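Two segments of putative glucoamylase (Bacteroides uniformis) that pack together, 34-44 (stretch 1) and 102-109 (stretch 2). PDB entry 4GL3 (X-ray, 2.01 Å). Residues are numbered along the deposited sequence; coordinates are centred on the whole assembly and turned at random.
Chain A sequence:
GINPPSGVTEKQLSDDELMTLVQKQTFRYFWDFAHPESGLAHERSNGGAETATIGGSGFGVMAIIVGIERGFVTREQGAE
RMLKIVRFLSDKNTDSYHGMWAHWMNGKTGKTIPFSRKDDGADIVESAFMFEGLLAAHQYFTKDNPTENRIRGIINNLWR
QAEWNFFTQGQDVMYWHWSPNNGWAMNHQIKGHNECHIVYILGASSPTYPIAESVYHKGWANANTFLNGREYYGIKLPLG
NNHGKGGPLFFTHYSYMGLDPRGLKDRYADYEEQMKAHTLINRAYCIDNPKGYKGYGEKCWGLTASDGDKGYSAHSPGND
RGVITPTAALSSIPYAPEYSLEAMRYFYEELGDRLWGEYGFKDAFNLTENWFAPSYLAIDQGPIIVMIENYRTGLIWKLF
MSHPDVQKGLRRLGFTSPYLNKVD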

ATOM      1  N   ALA A  34     -10.941  -3.355  13.671  1.00 29.93           N
ATOM      2  CA  ALA A  34      -9.606  -3.137  14.213  1.00 31.10           C
ATOM      3  C   ALA A  34      -9.484  -3.772  15.563  1.00 31.22           C
ATOM      4  O   ALA A  34     -10.461  -3.898  16.294  1.00 29.44           O
ATOM      5  CB  ALA A  34      -9.295  -1.650  14.336  1.00 28.77           C
ATOM      6  N   HIS A  35      -8.271  -4.190  15.916  1.00 27.96           N
ATOM      7  CA  HIS A  35      -8.048  -4.670  17.282  1.00 26.14           C
ATOM      8  C   HIS A  35      -8.483  -3.592  18.302  1.00 27.38           C
ATOM      9  O   HIS A  35      -8.060  -2.457  18.190  1.00 27.26           O
ATOM     10  CB  HIS A  35      -6.573  -5.017  17.513  1.00 26.56           C
ATOM     11  CG  HIS A  35      -6.117  -6.228  16.781  1.00 26.79           C
ATOM     12  ND1 HIS A  35      -6.140  -7.493  17.342  1.00 27.77           N
ATOM     13  CD2 HIS A  35      -5.607  -6.365  15.535  1.00 25.08           C
ATOM     14  CE1 HIS A  35      -5.684  -8.355  16.449  1.00 36.08           C
ATOM     15  NE2 HIS A  35      -5.379  -7.699  15.334  1.00 27.72           N
ATOM     16  N   PRO A  36      -9.286  -3.949  19.305  1.00 29.31           N
ATOM     17  CA  PRO A  36      -9.730  -2.878  20.202  1.00 36.23           C
ATOM     18  C   PRO A  36      -8.629  -2.286  21.093  1.00 34.92           C
ATOM     19  O   PRO A  36      -8.737  -1.141  21.502  1.00 32.53           O
ATOM     20  CB  PRO A  36     -10.820  -3.555  21.082  1.00 40.15           C
ATOM     21  CG  PRO A  36     -11.187  -4.814  20.376  1.00 41.06           C
ATOM     22  CD  PRO A  36      -9.958  -5.231  19.589  1.00 36.50           C
ATOM     23  N   GLU A  37      -7.602  -3.059  21.418  1.00 30.65           N
ATOM     24  CA  GLU A  37      -6.587  -2.630  22.380  1.00 34.55           C
ATOM     25  C   GLU A  37      -5.654  -1.654  21.699  1.00 32.88           C
ATOM     26  O   GLU A  37      -5.131  -0.768  22.340  1.00 35.50           O
ATOM     27  CB  GLU A  37      -5.780  -3.842  22.946  1.00 40.43           C
ATOM     28  CG  GLU A  37      -6.627  -4.942  23.636  1.00 49.05           C
ATOM     29  CD  GLU A  37      -7.428  -5.892  22.689  1.00 51.78           C
ATOM     30  OE1 GLU A  37      -7.355  -5.786  21.425  1.00 39.54           O
ATOM     31  OE2 GLU A  37      -8.126  -6.787  23.226  1.00 53.25           O
ATOM     32  N   SER A  38      -5.452  -1.805  20.391  1.00 28.63           N
ATOM     33  CA  SER A  38      -4.406  -1.068  19.701  1.00 27.76           C
ATOM     34  C   SER A  38      -4.863  -0.181  18.556  1.00 28.60           C
ATOM     35  O   SER A  38      -4.125   0.728  18.194  1.00 28.90           O
ATOM     36  CB  SER A  38      -3.378  -2.054  19.141  1.00 29.38           C
ATOM     37  OG  SER A  38      -3.964  -2.986  18.225  1.00 26.36           O
ATOM     38  N   GLY A  39      -6.023  -0.488  17.945  1.00 26.06           N
ATOM     39  CA  GLY A  39      -6.462   0.148  16.690  1.00 29.66           C
ATOM     40  C   GLY A  39      -5.823  -0.396  15.421  1.00 29.27           C
ATOM     41  O   GLY A  39      -6.128   0.056  14.300  1.00 27.46           O
ATOM     42  N   LEU A  40      -4.940  -1.368  15.569  1.00 25.10           N
ATOM     43  CA  LEU A  40      -4.264  -1.954  14.424  1.00 23.88           C
ATOM     44  C   LEU A  40      -5.187  -2.899  13.645  1.00 24.93           C
ATOM     45  O   LEU A  40      -6.196  -3.419  14.170  1.00 22.70           O
ATOM     46  CB  LEU A  40      -2.970  -2.690  14.849  1.00 24.19           C
ATOM     47  CG  LEU A  40      -1.854  -1.900  15.539  1.00 26.12           C
ATOM     48  CD1 LEU A  40      -0.698  -2.818  15.994  1.00 26.14           C
ATOM     49  CD2 LEU A  40      -1.367  -0.764  14.613  1.00 24.28           C
ATOM     50  N   ALA A  41      -4.842  -3.071  12.373  1.00 24.08           N
ATOM     51  CA  ALA A  41      -5.616  -3.874  11.435  1.00 25.13           C
ATOM     52  C   ALA A  41      -5.205  -5.333  11.490  1.00 25.07           C
ATOM     53  O   ALA A  41      -4.011  -5.671  11.613  1.00 25.55           O
ATOM     54  CB  ALA A  41      -5.423  -3.327  10.011  1.00 22.47           C
ATOM     55  N   HIS A  42      -6.191  -6.214  11.449  1.00 24.57           N
ATOM     56  CA  HIS A  42      -5.953  -7.629  11.219  1.00 24.32           C
ATOM     57  C   HIS A  42      -5.365  -7.841   9.812  1.00 27.82           C
ATOM     58  O   HIS A  42      -5.711  -7.130   8.852  1.00 24.55           O
ATOM     59  CB  HIS A  42      -7.248  -8.438  11.289  1.00 27.80           C
ATOM     60  CG  HIS A  42      -7.750  -8.695  12.662  1.00 31.59           C
ATOM     61  ND1 HIS A  42      -8.608  -7.838  13.319  1.00 40.97           N
ATOM     62  CD2 HIS A  42      -7.563  -9.746  13.485  1.00 28.34           C
ATOM     63  CE1 HIS A  42      -8.890  -8.337  14.506  1.00 33.27           C
ATOM     64  NE2 HIS A  42      -8.268  -9.495  14.631  1.00 36.57           N
ATOM     65  N   GLU A  43      -4.510  -8.851   9.671  1.00 25.90           N
ATOM     66  CA  GLU A  43      -3.978  -9.201   8.372  1.00 26.14           C
ATOM     67  C   GLU A  43      -5.105  -9.655   7.453  1.00 25.06           C
ATOM     68  O   GLU A  43      -5.083  -9.378   6.249  1.00 27.59           O
ATOM     69  CB  GLU A  43      -2.897 -10.313   8.498  1.00 31.93           C
ATOM     70  CG  GLU A  43      -2.556 -11.107   7.212  1.00 42.24           C
ATOM     71  CD  GLU A  43      -1.628 -10.440   6.128  1.00 55.98           C
ATOM     72  OE1 GLU A  43      -0.783  -9.467   6.367  1.00 42.59           O
ATOM     73  OE2 GLU A  43      -1.755 -10.966   4.958  1.00 44.50           O
ATOM     74  N   ARG A  44      -6.053 -10.395   8.017  1.00 22.59           N
ATOM     75  CA  ARG A  44      -7.192 -10.932   7.232  1.00 25.23           C
ATOM     76  C   ARG A  44      -8.399 -11.181   8.166  1.00 27.95           C
ATOM     77  O   ARG A  44      -8.235 -11.235   9.384  1.00 28.94           O
ATOM     78  CB  ARG A  44      -6.804 -12.237   6.498  1.00 27.26           C
ATOM     79  CG  ARG A  44      -6.351 -13.355   7.447  1.00 27.25           C
ATOM     80  CD  ARG A  44      -6.057 -14.690   6.765  1.00 30.29           C
ATOM     81  NE  ARG A  44      -5.218 -14.575   5.571  1.00 29.51           N
ATOM     82  CZ  ARG A  44      -5.618 -14.762   4.302  1.00 30.71           C
ATOM     83  NH1 ARG A  44      -6.893 -15.045   3.984  1.00 29.53           N
ATOM     84  NH2 ARG A  44      -4.720 -14.640   3.329  1.00 27.55           N
ATOM     85  N   ALA A 102       8.232  -5.404  13.251  1.00 20.03           N
ATOM     86  CA  ALA A 102       7.987  -6.640  12.526  1.00 18.04           C
ATOM     87  C   ALA A 102       6.799  -6.521  11.528  1.00 25.05           C
ATOM     88  O   ALA A 102       6.025  -5.549  11.564  1.00 23.07           O
ATOM     89  CB  ALA A 102       7.815  -7.827  13.491  1.00 16.17           C
ATOM     90  N   HIS A 103       6.732  -7.457  10.574  1.00 21.60           N
ATOM     91  CA  HIS A 103       5.618  -7.557   9.626  1.00 20.12           C
ATOM     92  C   HIS A 103       4.326  -7.787  10.441  1.00 22.19           C
ATOM     93  O   HIS A 103       3.337  -7.091  10.248  1.00 22.66           O
ATOM     94  CB  HIS A 103       5.939  -8.664   8.642  1.00 21.21           C
ATOM     95  CG  HIS A 103       4.949  -8.859   7.525  1.00 23.55           C
ATOM     96  ND1 HIS A 103       5.276  -9.587   6.385  1.00 24.34           N
ATOM     97  CD2 HIS A 103       3.653  -8.487   7.379  1.00 27.21           C
ATOM     98  CE1 HIS A 103       4.217  -9.621   5.580  1.00 27.95           C
ATOM     99  NE2 HIS A 103       3.219  -8.970   6.164  1.00 22.29           N
ATOM    100  N   TRP A 104       4.345  -8.783  11.320  1.00 19.30           N
ATOM    101  CA  TRP A 104       3.196  -9.121  12.161  1.00 20.22           C
ATOM    102  C   TRP A 104       3.529  -8.926  13.639  1.00 24.31           C
ATOM    103  O   TRP A 104       4.637  -9.221  14.060  1.00 20.91           O
ATOM    104  CB  TRP A 104       2.813 -10.584  11.965  1.00 23.15           C
ATOM    105  CG  TRP A 104       2.099 -10.906  10.681  1.00 23.55           C
ATOM    106  CD1 TRP A 104       1.620 -10.043   9.777  1.00 25.07           C
ATOM    107  CD2 TRP A 104       1.767 -12.210  10.213  1.00 24.49           C
ATOM    108  NE1 TRP A 104       0.996 -10.718   8.754  1.00 25.69           N
ATOM    109  CE2 TRP A 104       1.078 -12.054   8.998  1.00 28.07           C
ATOM    110  CE3 TRP A 104       1.986 -13.501  10.710  1.00 27.60           C
ATOM    111  CZ2 TRP A 104       0.595 -13.134   8.250  1.00 30.90           C
ATOM    112  CZ3 TRP A 104       1.485 -14.590   9.978  1.00 32.43           C
ATOM    113  CH2 TRP A 104       0.805 -14.390   8.754  1.00 33.08           C
HETATM  114  N   MSE A 105       2.561  -8.435  14.398  1.00 24.86           N
HETATM  115  CA  MSE A 105       2.610  -8.417  15.858  1.00 22.15           C
HETATM  116  C   MSE A 105       1.254  -8.750  16.458  1.00 24.18           C
HETATM  117  O   MSE A 105       0.192  -8.708  15.768  1.00 25.04           O
HETATM  118  CB  MSE A 105       3.063  -7.037  16.405  1.00 24.08           C
HETATM  119  CG  MSE A 105       2.205  -5.895  16.045  1.00 25.14           C
HETATM  120 SE   MSE A 105       2.635  -4.230  16.999  0.75 20.46          SE
HETATM  121  CE  MSE A 105       4.471  -4.074  16.446  1.00 20.41           C
ATOM    122  N   ASN A 106       1.286  -9.124  17.729  1.00 22.29           N
ATOM    123  CA  ASN A 106       0.070  -9.413  18.435  1.00 23.46           C
ATOM    124  C   ASN A 106      -0.651  -8.082  18.657  1.00 25.81           C
ATOM    125  O   ASN A 106      -0.075  -7.169  19.238  1.00 23.41           O
ATOM    126  CB  ASN A 106       0.394 -10.135  19.719  1.00 23.97           C
ATOM    127  CG  ASN A 106      -0.819 -10.523  20.507  1.00 29.58           C
ATOM    128  OD1 ASN A 106      -1.640  -9.672  20.880  1.00 24.45           O
ATOM    129  ND2 ASN A 106      -0.916 -11.798  20.836  1.00 26.93           N
ATOM    130  N   GLY A 107      -1.892  -7.976  18.185  1.00 27.07           N
ATOM    131  CA  GLY A 107      -2.658  -6.720  18.259  1.00 26.87           C
ATOM    132  C   GLY A 107      -3.151  -6.319  19.654  1.00 28.18           C
ATOM    133  O   GLY A 107      -3.637  -5.235  19.839  1.00 26.61           O
ATOM    134  N   LYS A 108      -3.011  -7.217  20.630  1.00 28.17           N
ATOM    135  CA  LYS A 108      -3.275  -6.912  22.019  1.00 30.54           C
ATOM    136  C   LYS A 108      -1.975  -6.643  22.804  1.00 33.75           C
ATOM    137  O   LYS A 108      -1.928  -5.711  23.543  1.00 29.22           O
ATOM    138  CB  LYS A 108      -4.034  -8.046  22.722  1.00 39.76           C
ATOM    139  CG  LYS A 108      -5.179  -8.686  21.940  1.00 54.40           C
ATOM    140  CD  LYS A 108      -5.837  -9.801  22.775  1.00 73.50           C
ATOM    141  CE  LYS A 108      -7.201 -10.252  22.248  1.00 73.47           C
ATOM    142  NZ  LYS A 108      -7.206 -10.527  20.781  1.00 62.69           N
ATOM    143  N   THR A 109      -0.926  -7.435  22.650  1.00 27.59           N
ATOM    144  CA  THR A 109       0.256  -7.302  23.507  1.00 25.36           C
ATOM    145  C   THR A 109       1.420  -6.570  22.861  1.00 27.48           C
ATOM    146  O   THR A 109       2.357  -6.163  23.529  1.00 27.61           O
ATOM    147  CB  THR A 109       0.798  -8.690  23.904  1.00 27.63           C
ATOM    148  OG1 THR A 109       1.269  -9.351  22.699  1.00 27.89           O
ATOM    149  CG2 THR A 109      -0.309  -9.500  24.671  1.00 26.63           C
TER
HETATM  150  O   HOH W   1      -7.440  -7.960  19.660  1.00 39.62           O

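Which residue is most covered in this contact? Gly-107 has 80 Å² covered by the other stretch, more than any other residue here, and its backbone lies against the ring of His-35. Gly-107 CA is 3.7 Å from the ring centroid of His-35 and only 12° off the ring normal, a CH-pi contact over one face. A CB on Gly-107 would point toward stretch 1 and fall 2.4 Å from His-35 ND1, a clash, so the absence of a side chain lets the two come this close.

What holds the glycine there? The hydroxyl of Ser-38 donates a hydrogen bond to its carbonyl, with Ser-38 OG 2.8 Å from Gly-107 O. Ser-38 OG also accepts from the backbone of its own stretch, with Leu-40 N 3.3 Å away, so the serine ties the turn of its own stretch to the neighbouring one.

How do Lys-108 and Glu-37 meet, given their opposite charges? Their charged ends stay beyond salt-bridge range, with Glu-37 OE2 4.6 Å from Lys-108 NZ, and the closest approach is between Glu-37 OE1 and Lys-108 CG at 3.7 Å. A water bridges the gap: the water donates to Glu-37 OE1, its O 2.8 Å away, and accepts from Lys-108 NZ, 2.8 Å from the same O. It is also hydrogen-bonded to His-35 ND1, 2.7 Å from the water O, linking this polar pair to the ring that covers Gly-107.

Does the contact extend beyond this cluster? Glu-43 reaches the edge of the Trp-104 ring, where Trp-104 NE1 donates to Glu-43 OE1 at 3.2 Å; the N-H...acceptor angle of 169° makes the bond nearly straight. Beside the glycine cluster, Leu-40 CD1 packs 3.8 Å from SE of the selenomethionine Met-105, adding an apolar contact.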